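Local coordinates for protein glycosyl hyrolase, family 3 (Deinococcus radiodurans, PDB 3TEV) that probably hydrolyses O-glycosyl bonds, as a family 3 glycoside hydrolase built around a TIM-barrel domain, at residues Ala37-His42 with Ala65-Val70; Pro143-Arg148 with Pro181-Thr186; Ile259-Met264 with Ala285-Val290. All coordinates share one frame; numbering follows the deposited sequence.

Contact 1. Residues Ala37-His42 with Ala65-Val70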
ATOM      1  N   ALA A  37      15.498   5.098 -18.574  1.00 37.09           N
ATOM      2  CA  ALA A  37      16.008   6.469 -18.545  1.00 37.24           C
ATOM      3  C   ALA A  37      15.135   7.315 -17.603  1.00 36.78           C
ATOM      4  O   ALA A  37      15.628   8.098 -16.811  1.00 36.90           O
ATOM      5  CB  ALA A  37      16.027   7.083 -19.974  1.00 36.22           C
ATOM      6  N   TYR A  38      13.832   7.098 -17.674  1.00 36.62           N
ATOM      7  CA  TYR A  38      12.872   7.824 -16.858  1.00 36.18           C
ATOM      8  C   TYR A  38      12.979   7.506 -15.344  1.00 34.93           C
ATOM      9  O   TYR A  38      13.009   8.423 -14.526  1.00 33.70           O
ATOM     10  CB  TYR A  38      11.489   7.508 -17.411  1.00 36.84           C
ATOM     11  CG  TYR A  38      10.330   8.007 -16.614  1.00 38.76           C
ATOM     12  CD1 TYR A  38       9.878   9.322 -16.761  1.00 40.17           C
ATOM     13  CD2 TYR A  38       9.639   7.151 -15.750  1.00 40.20           C
ATOM     14  CE1 TYR A  38       8.801   9.788 -16.048  1.00 41.99           C
ATOM     15  CE2 TYR A  38       8.541   7.610 -15.025  1.00 42.12           C
ATOM     16  CZ  TYR A  38       8.132   8.929 -15.195  1.00 43.24           C
ATOM     17  OH  TYR A  38       7.050   9.390 -14.507  1.00 46.08           O
ATOM     18  N   LEU A  39      13.042   6.223 -14.974  1.00 34.05           N
ATOM     19  CA  LEU A  39      13.282   5.862 -13.576  1.00 34.55           C
ATOM     20  C   LEU A  39      14.557   6.512 -13.020  1.00 35.57           C
ATOM     21  O   LEU A  39      14.576   7.054 -11.910  1.00 35.23           O
ATOM     22  CB  LEU A  39      13.388   4.346 -13.416  1.00 34.22           C
ATOM     23  CG  LEU A  39      12.111   3.539 -13.672  1.00 34.03           C
ATOM     24  CD1 LEU A  39      12.422   2.053 -13.919  1.00 32.03           C
ATOM     25  CD2 LEU A  39      11.099   3.725 -12.535  1.00 33.71           C
ATOM     26  N   ARG A  40      15.621   6.461 -13.812  1.00 36.95           N
ATOM     27  CA  ARG A  40      16.905   6.957 -13.393  1.00 38.87           C
ATOM     28  C   ARG A  40      16.850   8.487 -13.282  1.00 38.90           C
ATOM     29  O   ARG A  40      17.258   9.059 -12.274  1.00 38.99           O
ATOM     30  CB  ARG A  40      17.946   6.498 -14.405  1.00 40.04           C
ATOM     31  CG  ARG A  40      19.291   6.257 -13.835  1.00 45.13           C
ATOM     32  CD  ARG A  40      20.285   5.809 -14.931  1.00 50.74           C
ATOM     33  NE  ARG A  40      20.362   4.357 -15.137  1.00 52.32           N
ATOM     34  CZ  ARG A  40      20.959   3.519 -14.285  1.00 53.94           C
ATOM     35  NH1 ARG A  40      21.484   3.973 -13.145  1.00 54.25           N
ATOM     36  NH2 ARG A  40      21.011   2.222 -14.556  1.00 54.01           N
ATOM     37  N   GLU A  41      16.298   9.132 -14.297  1.00 39.14           N
ATOM     38  CA  GLU A  41      16.143  10.594 -14.330  1.00 40.35           C
ATOM     39  C   GLU A  41      15.489  11.190 -13.070  1.00 39.34           C
ATOM     40  O   GLU A  41      15.950  12.197 -12.567  1.00 39.14           O
ATOM     41  CB  GLU A  41      15.336  10.993 -15.569  1.00 41.29           C
ATOM     42  CG  GLU A  41      15.110  12.472 -15.744  1.00 46.15           C
ATOM     43  CD  GLU A  41      14.618  12.834 -17.146  1.00 53.20           C
ATOM     44  OE1 GLU A  41      13.820  12.057 -17.743  1.00 55.53           O
ATOM     45  OE2 GLU A  41      15.038  13.904 -17.645  1.00 56.79           O
ATOM     46  N   HIS A  42      14.436  10.550 -12.562  1.00 38.27           N
ATOM     47  CA  HIS A  42      13.687  11.085 -11.433  1.00 37.60           C
ATOM     48  C   HIS A  42      14.022  10.405 -10.113  1.00 36.96           C
ATOM     49  O   HIS A  42      13.475  10.780  -9.079  1.00 37.43           O
ATOM     50  CB  HIS A  42      12.164  11.008 -11.716  1.00 37.52           C
ATOM     51  CG  HIS A  42      11.754  11.773 -12.931  1.00 37.84           C
ATOM     52  ND1 HIS A  42      11.815  13.151 -12.995  1.00 39.58           N
ATOM     53  CD2 HIS A  42      11.345  11.359 -14.153  1.00 37.84           C
ATOM     54  CE1 HIS A  42      11.433  13.555 -14.195  1.00 38.03           C
ATOM     55  NE2 HIS A  42      11.143  12.490 -14.918  1.00 38.08           N
ATOM     56  N   ALA A  65      15.070  -8.015 -12.009  1.00 40.18           N
ATOM     57  CA  ALA A  65      16.516  -7.877 -11.938  1.00 40.34           C
ATOM     58  C   ALA A  65      16.896  -6.574 -12.610  1.00 40.30           C
ATOM     59  O   ALA A  65      17.676  -5.802 -12.060  1.00 40.69           O
ATOM     60  CB  ALA A  65      17.251  -9.080 -12.584  1.00 40.50           C
ATOM     61  N   ASP A  66      16.322  -6.316 -13.781  1.00 39.87           N
ATOM     62  CA  ASP A  66      16.546  -5.042 -14.457  1.00 39.30           C
ATOM     63  C   ASP A  66      16.147  -3.835 -13.581  1.00 38.54           C
ATOM     64  O   ASP A  66      16.874  -2.836 -13.510  1.00 38.75           O
ATOM     65  CB  ASP A  66      15.801  -5.012 -15.790  1.00 39.25           C
ATOM     66  CG  ASP A  66      16.358  -6.011 -16.799  1.00 40.99           C
ATOM     67  OD1 ASP A  66      17.468  -6.570 -16.599  1.00 42.79           O
ATOM     68  OD2 ASP A  66      15.665  -6.261 -17.801  1.00 40.68           O
ATOM     69  N   LEU A  67      15.004  -3.937 -12.909  1.00 37.55           N
ATOM     70  CA  LEU A  67      14.513  -2.838 -12.080  1.00 36.62           C
ATOM     71  C   LEU A  67      15.436  -2.603 -10.910  1.00 37.23           C
ATOM     72  O   LEU A  67      15.689  -1.466 -10.539  1.00 37.52           O
ATOM     73  CB  LEU A  67      13.111  -3.121 -11.563  1.00 35.04           C
ATOM     74  CG  LEU A  67      12.010  -2.949 -12.597  1.00 33.74           C
ATOM     75  CD1 LEU A  67      10.695  -3.704 -12.160  1.00 29.78           C
ATOM     76  CD2 LEU A  67      11.790  -1.457 -12.856  1.00 31.06           C
ATOM     77  N   ARG A  68      15.943  -3.687 -10.338  1.00 37.63           N
ATOM     78  CA  ARG A  68      16.864  -3.571  -9.246  1.00 38.52           C
ATOM     79  C   ARG A  68      18.179  -2.925  -9.698  1.00 39.38           C
ATOM     80  O   ARG A  68      18.776  -2.152  -8.949  1.00 39.36           O
ATOM     81  CB  ARG A  68      17.119  -4.942  -8.596  1.00 38.57           C
ATOM     82  CG  ARG A  68      18.331  -4.967  -7.667  1.00 38.61           C
ATOM     83  CD  ARG A  68      18.153  -4.023  -6.460  1.00 39.52           C
ATOM     84  NE  ARG A  68      19.310  -4.089  -5.569  1.00 41.93           N
ATOM     85  CZ  ARG A  68      20.458  -3.442  -5.773  1.00 42.89           C
ATOM     86  NH1 ARG A  68      20.630  -2.672  -6.848  1.00 40.54           N
ATOM     87  NH2 ARG A  68      21.448  -3.576  -4.894  1.00 44.88           N
ATOM     88  N   GLU A  69      18.622  -3.241 -10.914  0.50 39.71           N
ATOM     89  CA  GLU A  69      19.857  -2.675 -11.442  0.50 40.07           C
ATOM     90  C   GLU A  69      19.711  -1.169 -11.680  0.50 39.52           C
ATOM     91  O   GLU A  69      20.591  -0.395 -11.322  0.50 39.55           O
ATOM     92  CB  GLU A  69      20.290  -3.404 -12.716  0.50 40.56           C
ATOM     93  CG  GLU A  69      21.444  -2.735 -13.467  0.50 42.99           C
ATOM     94  CD  GLU A  69      22.750  -2.745 -12.690  0.50 45.75           C
ATOM     95  OE1 GLU A  69      22.915  -3.616 -11.802  0.50 48.58           O
ATOM     96  OE2 GLU A  69      23.620  -1.890 -12.969  0.50 46.44           O
ATOM     97  N   VAL A  70      18.579  -0.760 -12.250  1.00 39.23           N
ATOM     98  CA  VAL A  70      18.318   0.649 -12.533  1.00 37.48           C
ATOM     99  C   VAL A  70      18.060   1.453 -11.255  1.00 36.80           C
ATOM    100  O   VAL A  70      18.620   2.516 -11.089  1.00 36.26           O
ATOM    101  CB  VAL A  70      17.145   0.798 -13.540  1.00 37.61           C
ATOM    102  CG1 VAL A  70      16.810   2.279 -13.824  1.00 36.58           C
ATOM    103  CG2 VAL A  70      17.489   0.080 -14.835  1.00 37.31           C
TER

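Contact 2. Residues Pro143-Arg148 with Pro181-Thr186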
ATOM      1  N   PRO A 143     -21.555  -7.098   0.365  1.00 89.61           N
ATOM      2  CA  PRO A 143     -20.219  -7.686   0.216  1.00 87.70           C
ATOM      3  C   PRO A 143     -19.318  -6.856  -0.720  1.00 85.65           C
ATOM      4  O   PRO A 143     -19.202  -7.167  -1.910  1.00 85.87           O
ATOM      5  CB  PRO A 143     -20.509  -9.082  -0.358  1.00 88.00           C
ATOM      6  CG  PRO A 143     -21.845  -8.955  -1.071  1.00 88.94           C
ATOM      7  CD  PRO A 143     -22.532  -7.703  -0.569  1.00 89.61           C
ATOM      8  N   VAL A 144     -18.709  -5.799  -0.181  1.00 82.91           N
ATOM      9  CA  VAL A 144     -17.798  -4.938  -0.951  1.00 80.46           C
ATOM     10  C   VAL A 144     -16.508  -5.702  -1.284  1.00 79.01           C
ATOM     11  O   VAL A 144     -15.973  -5.601  -2.399  1.00 78.65           O
ATOM     12  CB  VAL A 144     -17.446  -3.605  -0.193  1.00 80.18           C
ATOM     13  CG1 VAL A 144     -16.507  -2.722  -1.027  1.00 79.66           C
ATOM     14  CG2 VAL A 144     -18.707  -2.825   0.181  1.00 79.73           C
ATOM     15  N   ILE A 145     -16.033  -6.473  -0.305  1.00 77.66           N
ATOM     16  CA  ILE A 145     -14.763  -7.186  -0.403  1.00 76.41           C
ATOM     17  C   ILE A 145     -14.985  -8.660  -0.767  1.00 76.93           C
ATOM     18  O   ILE A 145     -14.324  -9.184  -1.674  1.00 76.59           O
ATOM     19  CB  ILE A 145     -13.908  -6.978   0.888  1.00 75.92           C
ATOM     20  CG1 ILE A 145     -13.592  -5.479   1.101  1.00 75.18           C
ATOM     21  CG2 ILE A 145     -12.630  -7.835   0.876  1.00 75.51           C
ATOM     22  CD1 ILE A 145     -12.965  -4.712  -0.126  1.00 73.97           C
ATOM     23  N   GLY A 146     -15.925  -9.307  -0.076  1.00 77.45           N
ATOM     24  CA  GLY A 146     -16.372 -10.669  -0.418  1.00 78.66           C
ATOM     25  C   GLY A 146     -15.341 -11.765  -0.195  1.00 78.96           C
ATOM     26  O   GLY A 146     -14.871 -11.958   0.929  1.00 78.81           O
ATOM     27  N   ASP A 147     -15.007 -12.477  -1.279  1.00 79.63           N
ATOM     28  CA  ASP A 147     -13.992 -13.558  -1.306  1.00 79.77           C
ATOM     29  C   ASP A 147     -12.644 -13.199  -0.679  1.00 77.16           C
ATOM     30  O   ASP A 147     -11.957 -14.053  -0.105  1.00 76.78           O
ATOM     31  CB  ASP A 147     -13.695 -13.950  -2.758  1.00 81.29           C
ATOM     32  CG  ASP A 147     -14.847 -14.631  -3.422  1.00 85.76           C
ATOM     33  OD1 ASP A 147     -15.587 -15.370  -2.728  1.00 89.12           O
ATOM     34  OD2 ASP A 147     -15.006 -14.434  -4.650  1.00 89.75           O
ATOM     35  N   ARG A 148     -12.272 -11.934  -0.832  1.00 74.02           N
ATOM     36  CA  ARG A 148     -10.927 -11.461  -0.544  1.00 70.81           C
ATOM     37  C   ARG A 148     -10.671 -11.190   0.945  1.00 68.09           C
ATOM     38  O   ARG A 148      -9.527 -10.981   1.340  1.00 67.62           O
ATOM     39  CB  ARG A 148     -10.619 -10.224  -1.395  1.00 70.96           C
ATOM     40  CG  ARG A 148     -10.851 -10.413  -2.904  1.00 72.38           C
ATOM     41  CD  ARG A 148     -10.848  -9.069  -3.628  1.00 75.73           C
ATOM     42  NE  ARG A 148      -9.739  -8.234  -3.157  1.00 77.94           N
ATOM     43  CZ  ARG A 148      -9.646  -6.910  -3.290  1.00 78.58           C
ATOM     44  NH1 ARG A 148      -8.581  -6.281  -2.806  1.00 78.37           N
ATOM     45  NH2 ARG A 148     -10.608  -6.219  -3.895  1.00 79.00           N
ATOM     46  N   PRO A 181      -8.713   2.663   6.967  1.00 44.96           N
ATOM     47  CA  PRO A 181      -9.088   1.982   8.197  1.00 45.56           C
ATOM     48  C   PRO A 181     -10.120   0.843   8.093  1.00 46.16           C
ATOM     49  O   PRO A 181     -10.659   0.447   9.126  1.00 46.12           O
ATOM     50  CB  PRO A 181      -9.650   3.119   9.072  1.00 45.53           C
ATOM     51  CG  PRO A 181      -9.555   4.353   8.295  1.00 45.74           C
ATOM     52  CD  PRO A 181      -9.346   3.984   6.869  1.00 45.26           C
ATOM     53  N   GLY A 182     -10.387   0.322   6.892  1.00 46.97           N
ATOM     54  CA  GLY A 182     -11.243  -0.862   6.719  1.00 48.21           C
ATOM     55  C   GLY A 182     -12.321  -0.649   5.677  1.00 49.94           C
ATOM     56  O   GLY A 182     -13.210   0.196   5.869  1.00 49.99           O
ATOM     57  N   HIS A 183     -12.256  -1.431   4.592  1.00 51.50           N
ATOM     58  CA  HIS A 183     -13.128  -1.277   3.412  1.00 53.47           C
ATOM     59  C   HIS A 183     -14.373  -2.145   3.482  1.00 54.93           C
ATOM     60  O   HIS A 183     -15.203  -2.131   2.555  1.00 55.28           O
ATOM     61  CB  HIS A 183     -12.377  -1.671   2.142  1.00 53.53           C
ATOM     62  CG  HIS A 183     -12.690  -0.807   0.956  1.00 56.54           C
ATOM     63  ND1 HIS A 183     -13.965  -0.677   0.433  1.00 58.21           N
ATOM     64  CD2 HIS A 183     -11.887  -0.024   0.187  1.00 57.86           C
ATOM     65  CE1 HIS A 183     -13.936   0.152  -0.600  1.00 58.93           C
ATOM     66  NE2 HIS A 183     -12.689   0.564  -0.770  1.00 59.61           N
ATOM     67  N   GLY A 184     -14.501  -2.908   4.563  1.00 55.96           N
ATOM     68  CA  GLY A 184     -15.518  -3.945   4.638  1.00 58.30           C
ATOM     69  C   GLY A 184     -16.976  -3.553   4.435  1.00 59.80           C
ATOM     70  O   GLY A 184     -17.748  -4.323   3.862  1.00 59.78           O
ATOM     71  N   ASP A 185     -17.370  -2.370   4.896  1.00 61.30           N
ATOM     72  CA  ASP A 185     -18.799  -2.040   4.956  1.00 63.13           C
ATOM     73  C   ASP A 185     -19.124  -0.589   4.573  1.00 63.81           C
ATOM     74  O   ASP A 185     -19.783   0.143   5.312  1.00 63.26           O
ATOM     75  CB  ASP A 185     -19.346  -2.401   6.337  1.00 63.35           C
ATOM     76  CG  ASP A 185     -20.861  -2.326   6.411  1.00 64.60           C
ATOM     77  OD1 ASP A 185     -21.556  -2.571   5.396  1.00 65.81           O
ATOM     78  OD2 ASP A 185     -21.355  -2.011   7.506  1.00 65.94           O
ATOM     79  N   THR A 186     -18.668  -0.207   3.384  1.00 65.62           N
ATOM     80  CA  THR A 186     -18.736   1.181   2.896  1.00 67.16           C
ATOM     81  C   THR A 186     -20.006   1.413   2.081  1.00 68.19           C
ATOM     82  O   THR A 186     -20.533   0.462   1.509  1.00 68.44           O
ATOM     83  CB  THR A 186     -17.481   1.523   2.051  1.00 66.96           C
ATOM     84  OG1 THR A 186     -17.359   0.611   0.952  1.00 67.47           O
ATOM     85  CG2 THR A 186     -16.232   1.393   2.888  1.00 67.28           C
TER
HETATM   86  O   HOH W   1     -17.162  -6.989   2.362  1.00 62.24           O

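Contact 3. Residues Ile259-Met264 with Ala285-Val290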
ATOM      1  N   ILE A 259       3.387   4.144   5.522  1.00 31.44           N
ATOM      2  CA  ILE A 259       2.013   4.358   5.088  1.00 31.17           C
ATOM      3  C   ILE A 259       2.021   4.687   3.609  1.00 31.36           C
ATOM      4  O   ILE A 259       2.716   5.616   3.195  1.00 31.10           O
ATOM      5  CB  ILE A 259       1.351   5.473   5.867  1.00 31.25           C
ATOM      6  CG1 ILE A 259       1.321   5.109   7.357  1.00 32.17           C
ATOM      7  CG2 ILE A 259      -0.050   5.765   5.305  1.00 30.92           C
ATOM      8  CD1 ILE A 259       0.835   6.247   8.263  1.00 32.98           C
ATOM      9  N   VAL A 260       1.282   3.911   2.813  1.00 31.95           N
ATOM     10  CA  VAL A 260       1.188   4.142   1.374  1.00 33.56           C
ATOM     11  C   VAL A 260      -0.278   4.442   1.026  1.00 35.08           C
ATOM     12  O   VAL A 260      -1.167   3.870   1.629  1.00 35.20           O
ATOM     13  CB  VAL A 260       1.791   2.943   0.532  1.00 33.55           C
ATOM     14  CG1 VAL A 260       1.070   1.647   0.839  1.00 34.90           C
ATOM     15  CG2 VAL A 260       1.710   3.214  -0.983  1.00 31.84           C
ATOM     16  N   THR A 261      -0.526   5.355   0.088  1.00 36.66           N
ATOM     17  CA  THR A 261      -1.896   5.665  -0.330  1.00 39.52           C
ATOM     18  C   THR A 261      -2.375   4.607  -1.300  1.00 41.93           C
ATOM     19  O   THR A 261      -1.565   4.083  -2.079  1.00 43.56           O
ATOM     20  CB  THR A 261      -1.945   6.907  -1.178  1.00 39.66           C
ATOM     21  OG1 THR A 261      -1.332   6.596  -2.461  1.00 40.95           O
ATOM     22  CG2 THR A 261      -1.239   8.058  -0.493  1.00 37.38           C
ATOM     23  N   ASP A 262      -3.673   4.308  -1.307  1.00 43.87           N
ATOM     24  CA  ASP A 262      -4.233   3.522  -2.405  1.00 45.89           C
ATOM     25  C   ASP A 262      -3.989   4.278  -3.729  1.00 47.15           C
ATOM     26  O   ASP A 262      -3.650   5.476  -3.733  1.00 46.58           O
ATOM     27  CB  ASP A 262      -5.735   3.278  -2.168  1.00 46.55           C
ATOM     28  CG  ASP A 262      -6.291   2.059  -2.945  1.00 48.89           C
ATOM     29  OD1 ASP A 262      -5.650   1.588  -3.906  1.00 51.07           O
ATOM     30  OD2 ASP A 262      -7.393   1.573  -2.585  1.00 50.51           O
ATOM     31  N   SER A 263      -4.160   3.584  -4.850  1.00 49.15           N
ATOM     32  CA  SER A 263      -3.959   4.173  -6.181  1.00 51.64           C
ATOM     33  C   SER A 263      -4.664   5.543  -6.361  1.00 52.96           C
ATOM     34  O   SER A 263      -5.884   5.646  -6.168  1.00 52.15           O
ATOM     35  CB  SER A 263      -4.461   3.186  -7.236  1.00 51.90           C
ATOM     36  OG  SER A 263      -4.585   3.817  -8.507  1.00 54.24           O
HETATM   37  N   MSE A 264      -3.923   6.587  -6.739  1.00 55.14           N
HETATM   38  CA  MSE A 264      -4.572   7.908  -6.891  1.00 57.85           C
HETATM   39  C   MSE A 264      -5.384   8.061  -8.193  1.00 60.48           C
HETATM   40  O   MSE A 264      -6.025   9.094  -8.406  1.00 60.12           O
HETATM   41  CB  MSE A 264      -3.570   9.058  -6.745  1.00 57.62           C
HETATM   42  CG  MSE A 264      -2.717   9.020  -5.480  1.00 57.89           C
HETATM   43 SE   MSE A 264      -3.729   9.041  -3.796  0.75 59.75          SE
HETATM   44  CE  MSE A 264      -4.532  10.822  -3.844  1.00 54.99           C
ATOM     45  N   ALA A 285      -0.634  14.963   5.035  1.00 37.45           N
ATOM     46  CA  ALA A 285      -1.477  14.304   6.035  1.00 37.09           C
ATOM     47  C   ALA A 285      -0.733  13.208   6.820  1.00 36.70           C
ATOM     48  O   ALA A 285      -1.101  12.901   7.963  1.00 36.25           O
ATOM     49  CB  ALA A 285      -2.726  13.725   5.375  1.00 37.32           C
ATOM     50  N   GLY A 286       0.294  12.613   6.214  1.00 36.15           N
ATOM     51  CA  GLY A 286       1.052  11.558   6.889  1.00 35.79           C
ATOM     52  C   GLY A 286       1.520  10.337   6.098  1.00 35.33           C
ATOM     53  O   GLY A 286       2.221   9.490   6.665  1.00 36.28           O
ATOM     54  N   ALA A 287       1.133  10.208   4.825  1.00 33.93           N
ATOM     55  CA  ALA A 287       1.662   9.144   3.964  1.00 32.54           C
ATOM     56  C   ALA A 287       3.168   9.305   3.767  1.00 32.35           C
ATOM     57  O   ALA A 287       3.679  10.437   3.687  1.00 31.93           O
ATOM     58  CB  ALA A 287       0.974   9.170   2.611  1.00 32.25           C
ATOM     59  N   ASP A 288       3.874   8.176   3.682  1.00 31.68           N
ATOM     60  CA  ASP A 288       5.296   8.175   3.296  1.00 31.12           C
ATOM     61  C   ASP A 288       5.469   8.009   1.792  1.00 30.71           C
ATOM     62  O   ASP A 288       6.525   8.356   1.245  1.00 30.24           O
ATOM     63  CB  ASP A 288       6.030   7.019   3.973  1.00 30.89           C
ATOM     64  CG  ASP A 288       5.880   7.049   5.464  1.00 32.49           C
ATOM     65  OD1 ASP A 288       6.293   8.063   6.078  1.00 36.93           O
ATOM     66  OD2 ASP A 288       5.308   6.094   6.028  1.00 31.46           O
ATOM     67  N   LEU A 289       4.445   7.447   1.140  1.00 29.96           N
ATOM     68  CA  LEU A 289       4.559   6.956  -0.239  1.00 30.29           C
ATOM     69  C   LEU A 289       3.231   7.167  -0.950  1.00 31.00           C
ATOM     70  O   LEU A 289       2.173   6.796  -0.427  1.00 30.83           O
ATOM     71  CB  LEU A 289       4.897   5.442  -0.250  1.00 30.04           C
ATOM     72  CG  LEU A 289       5.268   4.810  -1.615  1.00 29.20           C
ATOM     73  CD1 LEU A 289       6.469   5.544  -2.309  1.00 27.15           C
ATOM     74  CD2 LEU A 289       5.588   3.323  -1.470  1.00 26.95           C
ATOM     75  N   VAL A 290       3.279   7.759  -2.140  1.00 31.68           N
ATOM     76  CA  VAL A 290       2.070   7.951  -2.925  1.00 32.18           C
ATOM     77  C   VAL A 290       2.110   7.044  -4.157  1.00 33.02           C
ATOM     78  O   VAL A 290       3.088   7.049  -4.914  1.00 32.21           O
ATOM     79  CB  VAL A 290       1.918   9.447  -3.340  1.00 32.56           C
ATOM     80  CG1 VAL A 290       0.778   9.623  -4.354  1.00 32.25           C
ATOM     81  CG2 VAL A 290       1.664  10.315  -2.111  1.00 32.93           C
TER

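Contact 1. Residues Ala37-His42 with Ala65-Val70
Leu39 overlaps Leu67 through one methyl of each, the two side chains crossing obliquely, with CD1 of Leu39 3.7 Å from CD2 of Leu67. One turn on from Leu67, Val70 meets the same helix: its CG1 lies 4.0 Å from Leu39 CB and its CG2 turns toward Arg40. The example illustrates how two neighbouring helices on the outside of a TIM barrel, 33-42 and 57-71, can share a thin seam. The axes of the short segments come no closer than 10.5 Å and cross at -31°, leaving the side chains to bridge the gap. Beneath the seam, Leu39 also rests on Ile24 of strand 22-24, and Leu67 on Leu26.

The outer margin belongs to Arg40. Its chain bends at the CG-CD bond (chi3 -90°, which sets NE off to one side), and NH2 comes to 3.7 Å from Val70 CA and 4.1 Å from Val70 CG2. One face of the guanidinium lies over the carbonyl oxygen of Val70, which is displaced toward the rim of the group.

No hydrogen bond joins the segments. The buried leucines meet by apolar packing, while the charge of Arg40, held near carbonyl oxygens close to the C-terminal end of helix 57-71, probably gains a modest, undirected electrostatic attraction on the exposed side.

Contact 2. Residues Pro143-Arg148 with Pro181-Thr186
A buried loop-to-loop contact at the C-terminal end of the TIM barrel packs Val144 and Ile145 on His183, Gly184 and Thr186, where the segments following strands 128-129 and 174-180 come together. Loops at this end of the barrel line the substrate pocket in family 3 hydrolases, and the contact is consistent with a part in shaping that region. It shows how two irregular segments can fit through branched aliphatic groups, with no direct hydrogen bond between them.

Val144 meets the loop with both methyls. CG1, anti to the backbone N (chi1 -179°), reaches the imidazole of His183 and stands 3.6 Å from ND1, the two side chains crossing at about a right angle. CG2 turns to Thr186 and lies 3.8 Å from its OG1. Ile145 works from the other part of the histidine: its CD1 is 3.8 Å from His183 CB and approaches CG obliquely, while CG1 lies 4.3 Å from Gly184 CA. The two aliphatic residues thus border the histidine at both its stem and its ring. ND1 is buried here and has no hydrogen-bonding partner in the model.

Residues outside the two segments also bond to the 181-186 loop. Asp135 accepts a bond from the backbone N of His183, His179 meets the His183 ring edge-to-face, and Asp185 forms a salt bridge with Lys199.

Where the backbones draw nearest, at Ile145 and Gly184, a single water spans them: it accepts a hydrogen bond from Ile145 N at 2.9 Å and donates one to Gly184 O at 3.1 Å.

Contact 3. Residues Ile259-Met264 with Ala285-Val290
Where the TIM barrel closes, the flat carboxylate of Asp288 receives the backbone N of Ile259 on the anti side of OD2, 19° out of its plane, in a hydrogen bond of 2.8 Å. OD2 also forms a salt bridge with Arg250, and OD1 pairs with Arg323, so this buried charge is probably well compensated. A second flat group, the Ile259 carbonyl, takes Asp288 N at 2.9 Å and, weakly, Leu289 N.

Here the chain passes from strand 258-261 through helix 275-285, ended by a Schellman motif at Gly286, to strand 290-291. A single bridge links Val260 with Leu289. Thr261 N completes it by bonding Leu289 O at 3.1 Å, nearly in line with the C=O (162°). Beside it, the side chains of Val260 and Leu289 run side by side in the same direction, Val260 CG2 against Leu289 CD2.

Thr261 faces the second segment. With OG1 between the backbone N and the carbonyl carbon (chi1 70°), the hydroxyl donates to Asp262 O and accepts from Met291 N, while CG2 lies 4.0 Å from both Ala287 CB and Val290 CG2. An alanine here would probably leave Met291 N and Asp262 O without this hydroxyl partner and open a gap beside Ala287 and Val290. Further on, the selenomethionine Met264 crosses Val290 at about a right angle, its CG 3.7 Å from Val290 CG1.

How the contacts relate
Read from the N terminus, the three contacts follow one another in series, and none nests within or crosses another. Contact 1 closes the path through strand 46-49 by pairing the helices on either side of it in sequence. Contact 2 then closes a longer excursion through helix 154-169 and strand 174-180, joining two loops at the C-terminal end of the barrel. Contact 3 closes the last, through helix 275-285, where the sheet returns on itself. Contacts 1 and 2 lie on opposite sides of the chain's centre, their centres 35 Å apart; contact 3 is more central, its nearest atoms about 6 Å from contact 2 and about 11 Å from contact 1.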